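Local coordinates for uncharacterized protein (Deinococcus radiodurans, PDB 3GG7) that binds manganese and, as a member of the TatD-type family of metal-dependent hydrolases, probably cleaves ester bonds, though its substrate is unknown, at residues H7-L12 and V33-A38; V19-E24 and A48-V53; E62-R67 and T100-V105; G91-R96 and S125-S130. All blocks are in the same frame, centred on the assembly; numbering follows the deposited sequence.

Contact 1 (H7-L12 and V33-A38); sequences HVHLDL and VTTTPA. With MN (manganese (II) ion), chain B.
Val33 packs its CG2 methyl against the two manganese-binding histidines, His7 and His9. The methyl sits over the centre of the His9 ring, 3.5 Å from its centroid, and also covers one face of the His7 ring, nearer its rim, so one CH-pi donor serves both imidazoles. Both His7 NE2 and His9 NE2 bind the manganese at 2.1 Å. His7 ND1 is hydrogen-bonded to Ser122 OG. The backbone closes this packed side with one bond, from Val33 N to Val8 O at 3.0 Å.

Toward Asp11 and Thr35 the segments touch less closely, Thr35 CG2 lying 3.8 Å from His9 ND1, and water fills in between. One water accepts from His9 ND1 at 2.7 Å, in the plane of the ring, and donates to both Asp11 OD1 and Val33 O; this bond at ND1 and the metal at NE2 together orient the imidazole. A second joins Asp11 N to Val33 O, and a third joins Asp11 OD2 to Thr35 N, while Thr43 also bonds OD2. Glu86 and Asp196 complete the protein ligands of the manganese. The HxH pair at the C-terminal end of the first strand of a TIM-type barrel is a hallmark of the metal-dependent hydrolase superfamily.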
loop_
_atom_site.group_PDB
_atom_site.type_symbol
_atom_site.label_atom_id
_atom_site.label_comp_id
_atom_site.label_asym_id
_atom_site.label_seq_id
_atom_site.Cartn_x
_atom_site.Cartn_y
_atom_site.Cartn_z
ATOM N N HIS A 7 1.643 4.626 0.436
ATOM C CA HIS A 7 0.261 4.186 0.490
ATOM C C HIS A 7 -0.545 5.245 1.204
ATOM O O HIS A 7 -0.533 5.317 2.441
ATOM C CB HIS A 7 0.147 2.851 1.223
ATOM C CG HIS A 7 -1.250 2.329 1.342
ATOM N ND1 HIS A 7 -1.707 1.273 0.593
ATOM C CD2 HIS A 7 -2.301 2.725 2.116
ATOM C CE1 HIS A 7 -2.970 1.029 0.905
ATOM N NE2 HIS A 7 -3.347 1.878 1.837
ATOM N N VAL A 8 -1.265 6.055 0.426
ATOM C CA VAL A 8 -2.094 7.112 0.971
ATOM C C VAL A 8 -3.328 7.357 0.099
ATOM O O VAL A 8 -3.265 7.246 -1.121
ATOM C CB VAL A 8 -1.268 8.387 1.216
ATOM C CG1 VAL A 8 -0.655 8.955 -0.107
ATOM C CG2 VAL A 8 -2.081 9.457 1.934
ATOM N N HIS A 9 -4.451 7.661 0.747
ATOM C CA HIS A 9 -5.715 7.874 0.060
ATOM C C HIS A 9 -5.925 9.353 -0.174
ATOM O O HIS A 9 -6.741 9.981 0.513
ATOM C CB HIS A 9 -6.871 7.268 0.855
ATOM C CG HIS A 9 -6.724 5.794 1.090
ATOM N ND1 HIS A 9 -7.376 4.854 0.322
ATOM C CD2 HIS A 9 -6.011 5.099 2.007
ATOM C CE1 HIS A 9 -7.054 3.644 0.743
ATOM N NE2 HIS A 9 -6.241 3.760 1.776
ATOM N N LEU A 10 -5.212 9.920 -1.141
ATOM C CA LEU A 10 -5.397 11.355 -1.442
ATOM C C LEU A 10 -6.846 11.685 -1.732
ATOM O O LEU A 10 -7.320 12.753 -1.327
ATOM C CB LEU A 10 -4.576 11.800 -2.641
ATOM C CG LEU A 10 -3.090 11.698 -2.571
ATOM C CD1 LEU A 10 -2.573 12.355 -3.858
ATOM C CD2 LEU A 10 -2.535 12.420 -1.335
ATOM N N ASP A 11 -7.569 10.759 -2.356
ATOM C CA ASP A 11 -8.934 11.024 -2.812
ATOM C C ASP A 11 -9.981 10.963 -1.683
ATOM O O ASP A 11 -11.171 11.194 -1.927
ATOM C CB ASP A 11 -9.299 10.146 -4.028
ATOM C CG ASP A 11 -9.371 8.668 -3.707
ATOM O OD1 ASP A 11 -9.308 8.283 -2.509
ATOM O OD2 ASP A 11 -9.482 7.889 -4.704
ATOM N N LEU A 12 -9.555 10.680 -0.455
ATOM C CA LEU A 12 -10.464 10.597 0.674
ATOM C C LEU A 12 -10.327 11.794 1.621
ATOM O O LEU A 12 -11.036 11.846 2.626
ATOM C CB LEU A 12 -10.258 9.288 1.433
ATOM C CG LEU A 12 -10.585 8.002 0.670
ATOM C CD1 LEU A 12 -10.403 6.760 1.558
ATOM C CD2 LEU A 12 -12.012 8.049 0.065
ATOM N N VAL A 33 -3.536 5.701 -3.703
ATOM C CA VAL A 33 -4.292 4.477 -3.924
ATOM C C VAL A 33 -5.781 4.750 -4.060
ATOM O O VAL A 33 -6.295 5.779 -3.553
ATOM C CB VAL A 33 -4.013 3.415 -2.825
ATOM C CG1 VAL A 33 -2.515 2.985 -2.868
ATOM C CG2 VAL A 33 -4.356 3.954 -1.409
ATOM N N THR A 34 -6.478 3.839 -4.741
ATOM C CA THR A 34 -7.929 3.962 -4.939
ATOM C C THR A 34 -8.669 2.808 -4.264
ATOM O O THR A 34 -8.072 1.753 -3.931
ATOM C CB THR A 34 -8.287 4.061 -6.436
ATOM O OG1 THR A 34 -7.630 3.032 -7.188
ATOM C CG2 THR A 34 -7.854 5.398 -7.026
ATOM N N THR A 35 -9.974 3.003 -4.031
ATOM C CA THR A 35 -10.763 2.012 -3.329
ATOM C C THR A 35 -11.738 1.276 -4.226
ATOM O O THR A 35 -12.255 0.216 -3.842
ATOM C CB THR A 35 -11.530 2.660 -2.164
ATOM O OG1 THR A 35 -12.407 3.628 -2.672
ATOM C CG2 THR A 35 -10.542 3.313 -1.141
ATOM N N THR A 36 -11.984 1.818 -5.417
ATOM C CA THR A 36 -12.767 1.128 -6.454
ATOM C C THR A 36 -12.149 1.543 -7.787
ATOM O O THR A 36 -11.709 2.692 -7.932
ATOM C CB THR A 36 -14.281 1.509 -6.445
ATOM O OG1 THR A 36 -14.833 1.179 -7.725
ATOM C CG2 THR A 36 -14.521 2.984 -6.197
ATOM N N PRO A 37 -12.125 0.620 -8.768
ATOM C CA PRO A 37 -11.549 1.015 -10.052
ATOM C C PRO A 37 -12.345 2.116 -10.741
ATOM O O PRO A 37 -11.797 2.807 -11.618
ATOM C CB PRO A 37 -11.530 -0.295 -10.861
ATOM C CG PRO A 37 -12.553 -1.132 -10.213
ATOM C CD PRO A 37 -12.559 -0.797 -8.760
ATOM N N ALA A 38 -13.616 2.268 -10.384
ATOM C CA ALA A 38 -14.426 3.359 -10.928
ATOM C C ALA A 38 -13.882 4.736 -10.575
ATOM O O ALA A 38 -14.203 5.709 -11.244
ATOM C CB ALA A 38 -15.877 3.215 -10.455
HETATM MN MN MN B . -5.234 2.188 2.736
HETATM O O HOH W 1 -8.566 5.786 -1.970
HETATM O O HOH W 2 -5.879 8.475 -3.569
HETATM O O HOH W 3 -11.003 5.619 -4.468
HETATM O O HOH W 4 -5.768 1.144 4.402
#

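Contact 2 (V19-E24 and A48-V53)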
loop_
_atom_site.group_PDB
_atom_site.type_symbol
_atom_site.label_atom_id
_atom_site.label_comp_id
_atom_site.label_asym_id
_atom_site.label_seq_id
_atom_site.Cartn_x
_atom_site.Cartn_y
_atom_site.Cartn_z
ATOM N N VAL A 19 -3.916 18.676 -0.785
ATOM C CA VAL A 19 -2.957 17.736 -0.249
ATOM C C VAL A 19 -1.944 17.392 -1.351
ATOM O O VAL A 19 -0.763 17.376 -1.102
ATOM C CB VAL A 19 -3.639 16.481 0.333
ATOM C CG1 VAL A 19 -2.609 15.493 0.838
ATOM C CG2 VAL A 19 -4.628 16.880 1.468
ATOM N N ALA A 20 -2.415 17.123 -2.557
ATOM C CA ALA A 20 -1.519 16.844 -3.693
ATOM C C ALA A 20 -0.545 17.977 -3.962
ATOM O O ALA A 20 0.634 17.742 -4.171
ATOM C CB ALA A 20 -2.331 16.548 -4.952
ATOM N N ARG A 21 -1.036 19.220 -3.974
ATOM C CA ARG A 21 -0.178 20.387 -4.124
ATOM C C ARG A 21 0.883 20.463 -3.035
ATOM O O ARG A 21 2.036 20.774 -3.285
ATOM C CB ARG A 21 -1.006 21.668 -4.052
ATOM C CG ARG A 21 -1.665 22.087 -5.299
ATOM C CD ARG A 21 -1.995 23.593 -5.196
ATOM N NE ARG A 21 -3.234 23.912 -5.891
ATOM C CZ ARG A 21 -4.425 24.078 -5.313
ATOM N NH1 ARG A 21 -5.466 24.362 -6.084
ATOM N NH2 ARG A 21 -4.594 23.967 -3.989
ATOM N N ALA A 22 0.472 20.205 -1.799
ATOM C CA ALA A 22 1.382 20.247 -0.667
ATOM C C ALA A 22 2.491 19.198 -0.780
ATOM O O ALA A 22 3.625 19.410 -0.357
ATOM C CB ALA A 22 0.601 20.062 0.628
ATOM N N CYS A 23 2.144 18.043 -1.343
ATOM C CA CYS A 23 3.149 17.013 -1.634
ATOM C C CYS A 23 4.132 17.468 -2.700
ATOM O O CYS A 23 5.346 17.321 -2.554
ATOM C CB CYS A 23 2.479 15.698 -2.044
ATOM S SG CYS A 23 1.541 14.901 -0.720
ATOM N N GLU A 24 3.630 18.073 -3.769
ATOM C CA GLU A 24 4.543 18.636 -4.773
ATOM C C GLU A 24 5.465 19.715 -4.242
ATOM O O GLU A 24 6.646 19.764 -4.596
ATOM C CB GLU A 24 3.798 19.215 -5.953
ATOM C CG GLU A 24 3.312 18.232 -6.936
ATOM C CD GLU A 24 4.389 17.299 -7.531
ATOM O OE1 GLU A 24 5.592 17.615 -7.687
ATOM O OE2 GLU A 24 3.949 16.202 -7.834
ATOM N N ALA A 48 -2.290 15.178 -12.562
ATOM C CA ALA A 48 -1.955 15.936 -13.780
ATOM C C ALA A 48 -1.052 17.100 -13.433
ATOM O O ALA A 48 -1.392 17.918 -12.588
ATOM C CB ALA A 48 -3.226 16.426 -14.484
ATOM N N GLY A 49 0.138 17.119 -14.019
ATOM C CA GLY A 49 1.139 18.117 -13.723
ATOM C C GLY A 49 1.882 17.951 -12.414
ATOM O O GLY A 49 2.642 18.839 -12.028
ATOM N N ARG A 50 1.695 16.799 -11.748
ATOM C CA ARG A 50 2.248 16.548 -10.436
ATOM C C ARG A 50 3.040 15.226 -10.459
ATOM O O ARG A 50 2.480 14.162 -10.164
ATOM C CB ARG A 50 1.121 16.504 -9.379
ATOM C CG ARG A 50 0.294 17.784 -9.350
ATOM C CD ARG A 50 -0.498 17.939 -8.032
ATOM N NE ARG A 50 -1.159 19.250 -8.058
ATOM C CZ ARG A 50 -2.402 19.476 -8.461
ATOM N NH1 ARG A 50 -3.245 18.491 -8.755
ATOM N NH2 ARG A 50 -2.839 20.746 -8.493
ATOM N N PRO A 51 4.337 15.293 -10.820
ATOM C CA PRO A 51 5.138 14.082 -11.044
ATOM C C PRO A 51 5.432 13.293 -9.791
ATOM O O PRO A 51 5.865 12.169 -9.907
ATOM C CB PRO A 51 6.425 14.638 -11.661
ATOM C CG PRO A 51 6.561 15.951 -11.051
ATOM C CD PRO A 51 5.158 16.507 -10.977
ATOM N N HIS A 52 5.182 13.852 -8.605
ATOM C CA HIS A 52 5.330 13.097 -7.348
ATOM C C HIS A 52 4.095 12.345 -6.953
ATOM O O HIS A 52 4.138 11.610 -5.965
ATOM C CB HIS A 52 5.723 14.021 -6.215
ATOM C CG HIS A 52 7.123 14.527 -6.348
ATOM N ND1 HIS A 52 7.433 15.652 -7.081
ATOM C CD2 HIS A 52 8.299 13.987 -5.956
ATOM C CE1 HIS A 52 8.748 15.804 -7.084
ATOM N NE2 HIS A 52 9.295 14.821 -6.398
ATOM N N VAL A 53 3.007 12.474 -7.696
ATOM C CA VAL A 53 1.767 11.776 -7.367
ATOM C C VAL A 53 1.638 10.578 -8.317
ATOM O O VAL A 53 1.420 10.757 -9.514
ATOM C CB VAL A 53 0.534 12.700 -7.539
ATOM C CG1 VAL A 53 -0.751 11.919 -7.256
ATOM C CG2 VAL A 53 0.630 13.929 -6.592
HETATM O O HOH W 5 -1.229 23.073 -8.449
#
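Glu24 reaches from helix 16-25 to the type I beta turn of Arg50 to Val53, which leads into strand 53-55 of the TatD-type barrel, and its carboxylate is gripped by two hydrogen bonds from His52. The backbone N of His52 donates to the syn lone pair of Glu24 OE2 at 2.8 Å. His52 ND1 donates to Glu24 OE1, also at 2.8 Å, with OE1 close to the ring plane but the ring nitrogen above the carboxylate plane. Glu24 is bent at chi2 (-56°), which folds CD back toward the turn. Both oxygens are thus engaged by a single residue, a His-carboxylate pair that would be expected to favour ionised Glu24.

Apolar contacts are made by the aliphatic part of Arg50. Its CB and CG lie against Glu24 CG, and Arg50 CD against Ala20 CB at 3.8 Å; Ala20 CB also approaches Val53 CG2 at 4.3 Å.

Like charges lie near each other at the outer end, Arg21 NE 4.1 Å from Arg50 NH2, with the guanidinium planes 89° apart. Arg50 NH1 bonds the carbonyl of Leu46, while a water accepts a 2.8 Å bond from Arg50 NH2 and a weak one from Arg21 NE.

Contact 3 (E62-R67 and T100-V105)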
loop_
_atom_site.group_PDB
_atom_site.type_symbol
_atom_site.label_atom_id
_atom_site.label_comp_id
_atom_site.label_asym_id
_atom_site.label_seq_id
_atom_site.Cartn_x
_atom_site.Cartn_y
_atom_site.Cartn_z
ATOM N N GLU A 62 -13.088 -3.813 1.701
ATOM C CA GLU A 62 -14.241 -3.344 2.453
ATOM C C GLU A 62 -15.392 -2.886 1.568
ATOM O O GLU A 62 -16.513 -2.745 2.064
ATOM C CB GLU A 62 -13.879 -2.222 3.426
ATOM C CG GLU A 62 -15.079 -1.824 4.281
ATOM C CD GLU A 62 -14.822 -0.712 5.240
ATOM O OE1 GLU A 62 -13.642 -0.444 5.561
ATOM O OE2 GLU A 62 -15.831 -0.116 5.674
ATOM N N VAL A 63 -15.156 -2.662 0.274
ATOM C CA VAL A 63 -16.226 -2.158 -0.594
ATOM C C VAL A 63 -16.609 -3.083 -1.750
ATOM O O VAL A 63 -17.398 -2.715 -2.609
ATOM C CB VAL A 63 -15.941 -0.712 -1.089
ATOM C CG1 VAL A 63 -15.676 0.206 0.091
ATOM C CG2 VAL A 63 -14.757 -0.662 -2.070
ATOM N N VAL A 64 -16.078 -4.301 -1.752
ATOM C CA VAL A 64 -16.348 -5.229 -2.845
ATOM C C VAL A 64 -17.796 -5.629 -3.025
ATOM O O VAL A 64 -18.181 -5.914 -4.162
ATOM C CB VAL A 64 -15.480 -6.528 -2.744
ATOM C CG1 VAL A 64 -14.036 -6.173 -2.882
ATOM C CG2 VAL A 64 -15.795 -7.265 -1.475
ATOM N N SER A 65 -18.588 -5.652 -1.953
ATOM C CA SER A 65 -20.014 -5.969 -2.052
ATOM C C SER A 65 -20.769 -4.748 -2.544
ATOM O O SER A 65 -21.491 -4.794 -3.546
ATOM C CB SER A 65 -20.585 -6.412 -0.696
ATOM O OG SER A 65 -21.969 -6.732 -0.796
ATOM N N GLU A 66 -20.582 -3.639 -1.856
ATOM C CA GLU A 66 -21.385 -2.466 -2.179
ATOM C C GLU A 66 -21.056 -1.876 -3.543
ATOM O O GLU A 66 -21.929 -1.312 -4.181
ATOM C CB GLU A 66 -21.288 -1.403 -1.089
ATOM C CG GLU A 66 -19.936 -0.741 -0.941
ATOM C CD GLU A 66 -19.733 -0.150 0.445
ATOM O OE1 GLU A 66 -19.976 1.064 0.647
ATOM O OE2 GLU A 66 -19.322 -0.920 1.333
ATOM N N ARG A 67 -19.816 -2.049 -3.986
ATOM C CA ARG A 67 -19.381 -1.563 -5.313
ATOM C C ARG A 67 -19.115 -2.699 -6.323
ATOM O O ARG A 67 -18.369 -2.516 -7.294
ATOM C CB ARG A 67 -18.102 -0.730 -5.172
ATOM C CG ARG A 67 -18.125 0.455 -4.183
ATOM C CD ARG A 67 -19.138 1.513 -4.528
ATOM N NE ARG A 67 -19.066 1.977 -5.913
ATOM C CZ ARG A 67 -19.784 2.974 -6.416
ATOM N NH1 ARG A 67 -20.566 3.712 -5.644
ATOM N NH2 ARG A 67 -19.700 3.240 -7.718
ATOM N N THR A 100 -16.507 -14.598 0.410
ATOM C CA THR A 100 -16.495 -15.194 -0.935
ATOM C C THR A 100 -16.267 -14.140 -2.027
ATOM O O THR A 100 -15.474 -14.351 -2.953
ATOM C CB THR A 100 -17.796 -15.981 -1.235
ATOM O OG1 THR A 100 -17.890 -17.088 -0.327
ATOM C CG2 THR A 100 -17.794 -16.518 -2.670
ATOM N N GLN A 101 -16.947 -13.010 -1.890
ATOM C CA GLN A 101 -16.802 -11.910 -2.854
ATOM C C GLN A 101 -15.413 -11.270 -2.756
ATOM O O GLN A 101 -14.809 -10.940 -3.769
ATOM C CB GLN A 101 -17.920 -10.859 -2.684
ATOM C CG GLN A 101 -17.750 -9.546 -3.492
ATOM C CD GLN A 101 -17.924 -9.687 -5.010
ATOM O OE1 GLN A 101 -17.972 -10.793 -5.553
ATOM N NE2 GLN A 101 -18.031 -8.545 -5.702
ATOM N N GLN A 102 -14.901 -11.082 -1.539
ATOM C CA GLN A 102 -13.535 -10.561 -1.402
ATOM C C GLN A 102 -12.532 -11.456 -2.113
ATOM O O GLN A 102 -11.662 -11.013 -2.846
ATOM C CB GLN A 102 -13.115 -10.507 0.057
ATOM C CG GLN A 102 -13.733 -9.440 0.896
ATOM C CD GLN A 102 -13.034 -9.365 2.232
ATOM O OE1 GLN A 102 -11.797 -9.325 2.265
ATOM N NE2 GLN A 102 -13.789 -9.421 3.328
ATOM N N PHE A 103 -12.652 -12.752 -1.891
ATOM C CA PHE A 103 -11.713 -13.704 -2.478
ATOM C C PHE A 103 -11.820 -13.699 -4.009
ATOM O O PHE A 103 -10.829 -13.633 -4.720
ATOM C CB PHE A 103 -11.981 -15.092 -1.879
ATOM C CG PHE A 103 -11.100 -16.174 -2.417
ATOM C CD1 PHE A 103 -10.010 -16.623 -1.688
ATOM C CD2 PHE A 103 -11.393 -16.782 -3.628
ATOM C CE1 PHE A 103 -9.204 -17.647 -2.173
ATOM C CE2 PHE A 103 -10.584 -17.807 -4.132
ATOM C CZ PHE A 103 -9.494 -18.234 -3.402
ATOM N N ALA A 104 -13.050 -13.730 -4.520
ATOM C CA ALA A 104 -13.289 -13.685 -5.943
ATOM C C ALA A 104 -12.650 -12.468 -6.604
ATOM O O ALA A 104 -11.977 -12.588 -7.633
ATOM C CB ALA A 104 -14.777 -13.713 -6.225
ATOM N N VAL A 105 -12.873 -11.292 -6.010
ATOM C CA VAL A 105 -12.320 -10.072 -6.560
ATOM C C VAL A 105 -10.787 -10.058 -6.525
ATOM O O VAL A 105 -10.131 -9.681 -7.497
ATOM C CB VAL A 105 -12.884 -8.819 -5.819
ATOM C CG1 VAL A 105 -12.088 -7.572 -6.145
ATOM C CG2 VAL A 105 -14.345 -8.613 -6.186
#
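Val64 lies in an irregular turn whose residues 64-66 are coiled like a helix but do not form a regular one, and its CA comes nearest to that of Gln102 on helix 99-115, 6.2 Å away. The valine side chain points at the helix and meets three residues of it. Its CG2 methyl touches Gln101 CG at 3.6 Å and Gln102 CG at 3.8 Å, whereas CG1 faces Val105, one helical turn beyond Gln101, with 4.0 Å between Val64 CG1 and Val105 CG1. Val64 and Gln101 run past each other in opposite directions, as do Val64 and Val105; Gln102 instead crosses the valine at about a right angle.

Gln101 adds the polar link. Its CG is anti to the backbone N (chi1 171°) and its chain bends at chi2 (70°), which turns the amide carbon back alongside the loop. From there Gln101 NE2 donates to Val64 O at 3.1 Å in a nearly straight bond (172°). The acceptor lies in the amide plane of Gln101, but the nitrogen approaches from above the carbonyl plane of Val64.

The buried amide of Gln102 has other partners, OE1 accepting from Asp90 N and NE2 bonding to Thr98 OG1. The contact joins the connection between strand 53-55 and helix 72-77 to helix 99-115, which follows strand 83-88, with Phe59 also against Val105.

Contact 4 (G91-R96 and S125-S130)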
loop_
_atom_site.group_PDB
_atom_site.type_symbol
_atom_site.label_atom_id
_atom_site.label_comp_id
_atom_site.label_asym_id
_atom_site.label_seq_id
_atom_site.Cartn_x
_atom_site.Cartn_y
_atom_site.Cartn_z
ATOM N N GLY A 91 -10.021 -10.043 7.150
ATOM C CA GLY A 91 -10.641 -11.089 7.940
ATOM C C GLY A 91 -11.484 -10.644 9.117
ATOM O O GLY A 91 -11.774 -11.466 10.022
ATOM N N SER A 92 -11.893 -9.376 9.148
ATOM C CA SER A 92 -12.651 -8.836 10.282
ATOM C C SER A 92 -14.025 -9.474 10.314
ATOM O O SER A 92 -14.650 -9.663 9.276
ATOM C CB SER A 92 -12.804 -7.332 10.176
ATOM O OG SER A 92 -11.551 -6.680 10.227
ATOM N N PRO A 93 -14.496 -9.819 11.518
ATOM C CA PRO A 93 -15.813 -10.437 11.599
ATOM C C PRO A 93 -16.938 -9.645 10.914
ATOM O O PRO A 93 -17.834 -10.242 10.314
ATOM C CB PRO A 93 -16.064 -10.530 13.110
ATOM C CG PRO A 93 -14.728 -10.643 13.709
ATOM C CD PRO A 93 -13.794 -9.837 12.806
ATOM N N SER A 94 -16.897 -8.322 10.982
ATOM C CA SER A 94 -17.972 -7.531 10.404
ATOM C C SER A 94 -18.042 -7.628 8.875
ATOM O O SER A 94 -19.087 -7.332 8.295
ATOM C CB SER A 94 -17.860 -6.068 10.833
ATOM O OG SER A 94 -16.721 -5.457 10.283
ATOM N N LEU A 95 -16.954 -8.050 8.227
ATOM C CA LEU A 95 -16.914 -8.225 6.771
ATOM C C LEU A 95 -17.018 -9.687 6.328
ATOM O O LEU A 95 -16.928 -10.006 5.150
ATOM C CB LEU A 95 -15.608 -7.628 6.249
ATOM C CG LEU A 95 -15.406 -6.136 6.540
ATOM C CD1 LEU A 95 -14.017 -5.687 6.041
ATOM C CD2 LEU A 95 -16.482 -5.285 5.891
ATOM N N ARG A 96 -17.230 -10.589 7.281
ATOM C CA ARG A 96 -17.084 -12.014 7.023
ATOM C C ARG A 96 -18.126 -12.561 6.028
ATOM O O ARG A 96 -17.863 -13.522 5.298
ATOM C CB ARG A 96 -17.139 -12.753 8.355
ATOM C CG ARG A 96 -16.789 -14.234 8.299
ATOM C CD ARG A 96 -16.304 -14.701 9.647
ATOM N NE ARG A 96 -15.027 -14.083 10.004
ATOM C CZ ARG A 96 -14.535 -13.960 11.239
ATOM N NH1 ARG A 96 -15.212 -14.417 12.287
ATOM N NH2 ARG A 96 -13.356 -13.374 11.432
ATOM N N SER A 125 -4.093 -6.763 4.207
ATOM C CA SER A 125 -4.117 -8.136 4.696
ATOM C C SER A 125 -4.642 -8.285 6.105
ATOM O O SER A 125 -4.483 -9.355 6.687
ATOM C CB SER A 125 -2.707 -8.768 4.636
ATOM O OG SER A 125 -1.782 -8.131 5.498
ATOM N N ARG A 126 -5.227 -7.233 6.674
ATOM C CA ARG A 126 -5.658 -7.262 8.072
ATOM C C ARG A 126 -6.513 -8.486 8.405
ATOM O O ARG A 126 -7.569 -8.734 7.803
ATOM C CB ARG A 126 -6.445 -6.016 8.418
ATOM C CG ARG A 126 -6.795 -5.951 9.881
ATOM C CD ARG A 126 -7.853 -4.905 10.137
ATOM N NE ARG A 126 -7.966 -4.618 11.559
ATOM C CZ ARG A 126 -8.941 -3.898 12.107
ATOM N NH1 ARG A 126 -9.911 -3.380 11.357
ATOM N NH2 ARG A 126 -8.944 -3.698 13.420
ATOM N N ARG A 127 -6.025 -9.257 9.380
ATOM C CA ARG A 127 -6.724 -10.459 9.852
ATOM C C ARG A 127 -6.919 -11.556 8.799
ATOM O O ARG A 127 -7.747 -12.445 8.969
ATOM C CB ARG A 127 -8.044 -10.070 10.553
ATOM C CG ARG A 127 -7.848 -9.170 11.750
ATOM C CD ARG A 127 -9.143 -8.525 12.134
ATOM N NE ARG A 127 -9.091 -7.873 13.437
ATOM C CZ ARG A 127 -10.040 -7.078 13.912
ATOM N NH1 ARG A 127 -11.116 -6.815 13.184
ATOM N NH2 ARG A 127 -9.907 -6.530 15.123
ATOM N N ALA A 128 -6.135 -11.502 7.728
ATOM C CA ALA A 128 -6.227 -12.410 6.603
ATOM C C ALA A 128 -4.859 -12.644 5.970
ATOM O O ALA A 128 -4.746 -12.928 4.796
ATOM C CB ALA A 128 -7.212 -11.855 5.576
ATOM N N GLU A 129 -3.814 -12.559 6.793
ATOM C CA GLU A 129 -2.463 -12.588 6.295
ATOM C C GLU A 129 -2.155 -13.930 5.621
ATOM O O GLU A 129 -1.616 -13.955 4.498
ATOM C CB GLU A 129 -1.476 -12.244 7.422
ATOM C CG GLU A 129 -1.641 -10.833 8.010
ATOM C CD GLU A 129 -2.667 -10.711 9.134
ATOM O OE1 GLU A 129 -3.260 -11.761 9.480
ATOM O OE2 GLU A 129 -2.884 -9.571 9.655
ATOM N N SER A 130 -2.495 -15.040 6.291
ATOM C CA SER A 130 -2.240 -16.349 5.704
ATOM C C SER A 130 -2.992 -16.560 4.392
ATOM O O SER A 130 -2.460 -17.150 3.454
ATOM C CB SER A 130 -2.589 -17.452 6.710
ATOM O OG SER A 130 -1.563 -17.553 7.689
#
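A loop-to-loop contact joins Gly91 and Ser92, which follow strand 83-88, to the type II beta turn of Ser125 to Ala128, just beyond strand 119-124. Its backbone core is the bond from Gly91 N to Arg126 O, 2.9 Å long and in the carbonyl plane. Beside it Gly91 CA lies 3.4 Å from Arg127 O in a CA-H...O contact. Gly91, with no side chain, lets the turn's carbonyl come this close.

The side chains meet at Ser92 OG. Arg127, extended from CG to NE, brings NH1 to within 3.0 Å of this hydroxyl; the bond is bent (141°), with OG tilted out of the guanidinium plane. Asp90 OD1 is a second hydrogen-bond partner of OG. The guanidinium of Arg126 lies against that of Arg127, with Arg127 NH1 over its centre at 3.7 Å above the plane. Two like charges lie close together here, and the nearby acid Asp90, which Arg126 also touches, would probably ease their repulsion.

The side chain of Arg126 lies about 4 Å from that of His124, a predicted ligand of a second divalent metal. Neighbouring loops at the C-terminal ends of adjacent parallel strands surround the active-site mouth of a TIM-type barrel.

Overall arrangement
All four contacts lie within one TatD-type barrel domain. Contacts 1 and 2 alternate along the chain and are built around the sheet of strands 4-8, 29-32 and 53-55, from strand ends, loops and helix 16-25; they touch where Leu10 packs on Val19 and Val53. Contacts 3 and 4 come later, also alternate, and have centres about 12 Å apart; they bring the loops after strands 53-55, 83-88 and 119-124 around helix 99-115. Thr35 against Val63 connects contact 1 to contact 3. Contacts 2 and 4 have centres about 33 Å apart. Contacts 1 and 4 lie at C-terminal strand ends, where manganese binds and catalysis probably occurs, whereas contact 2 joins a helix to the turn entering strand 53-55.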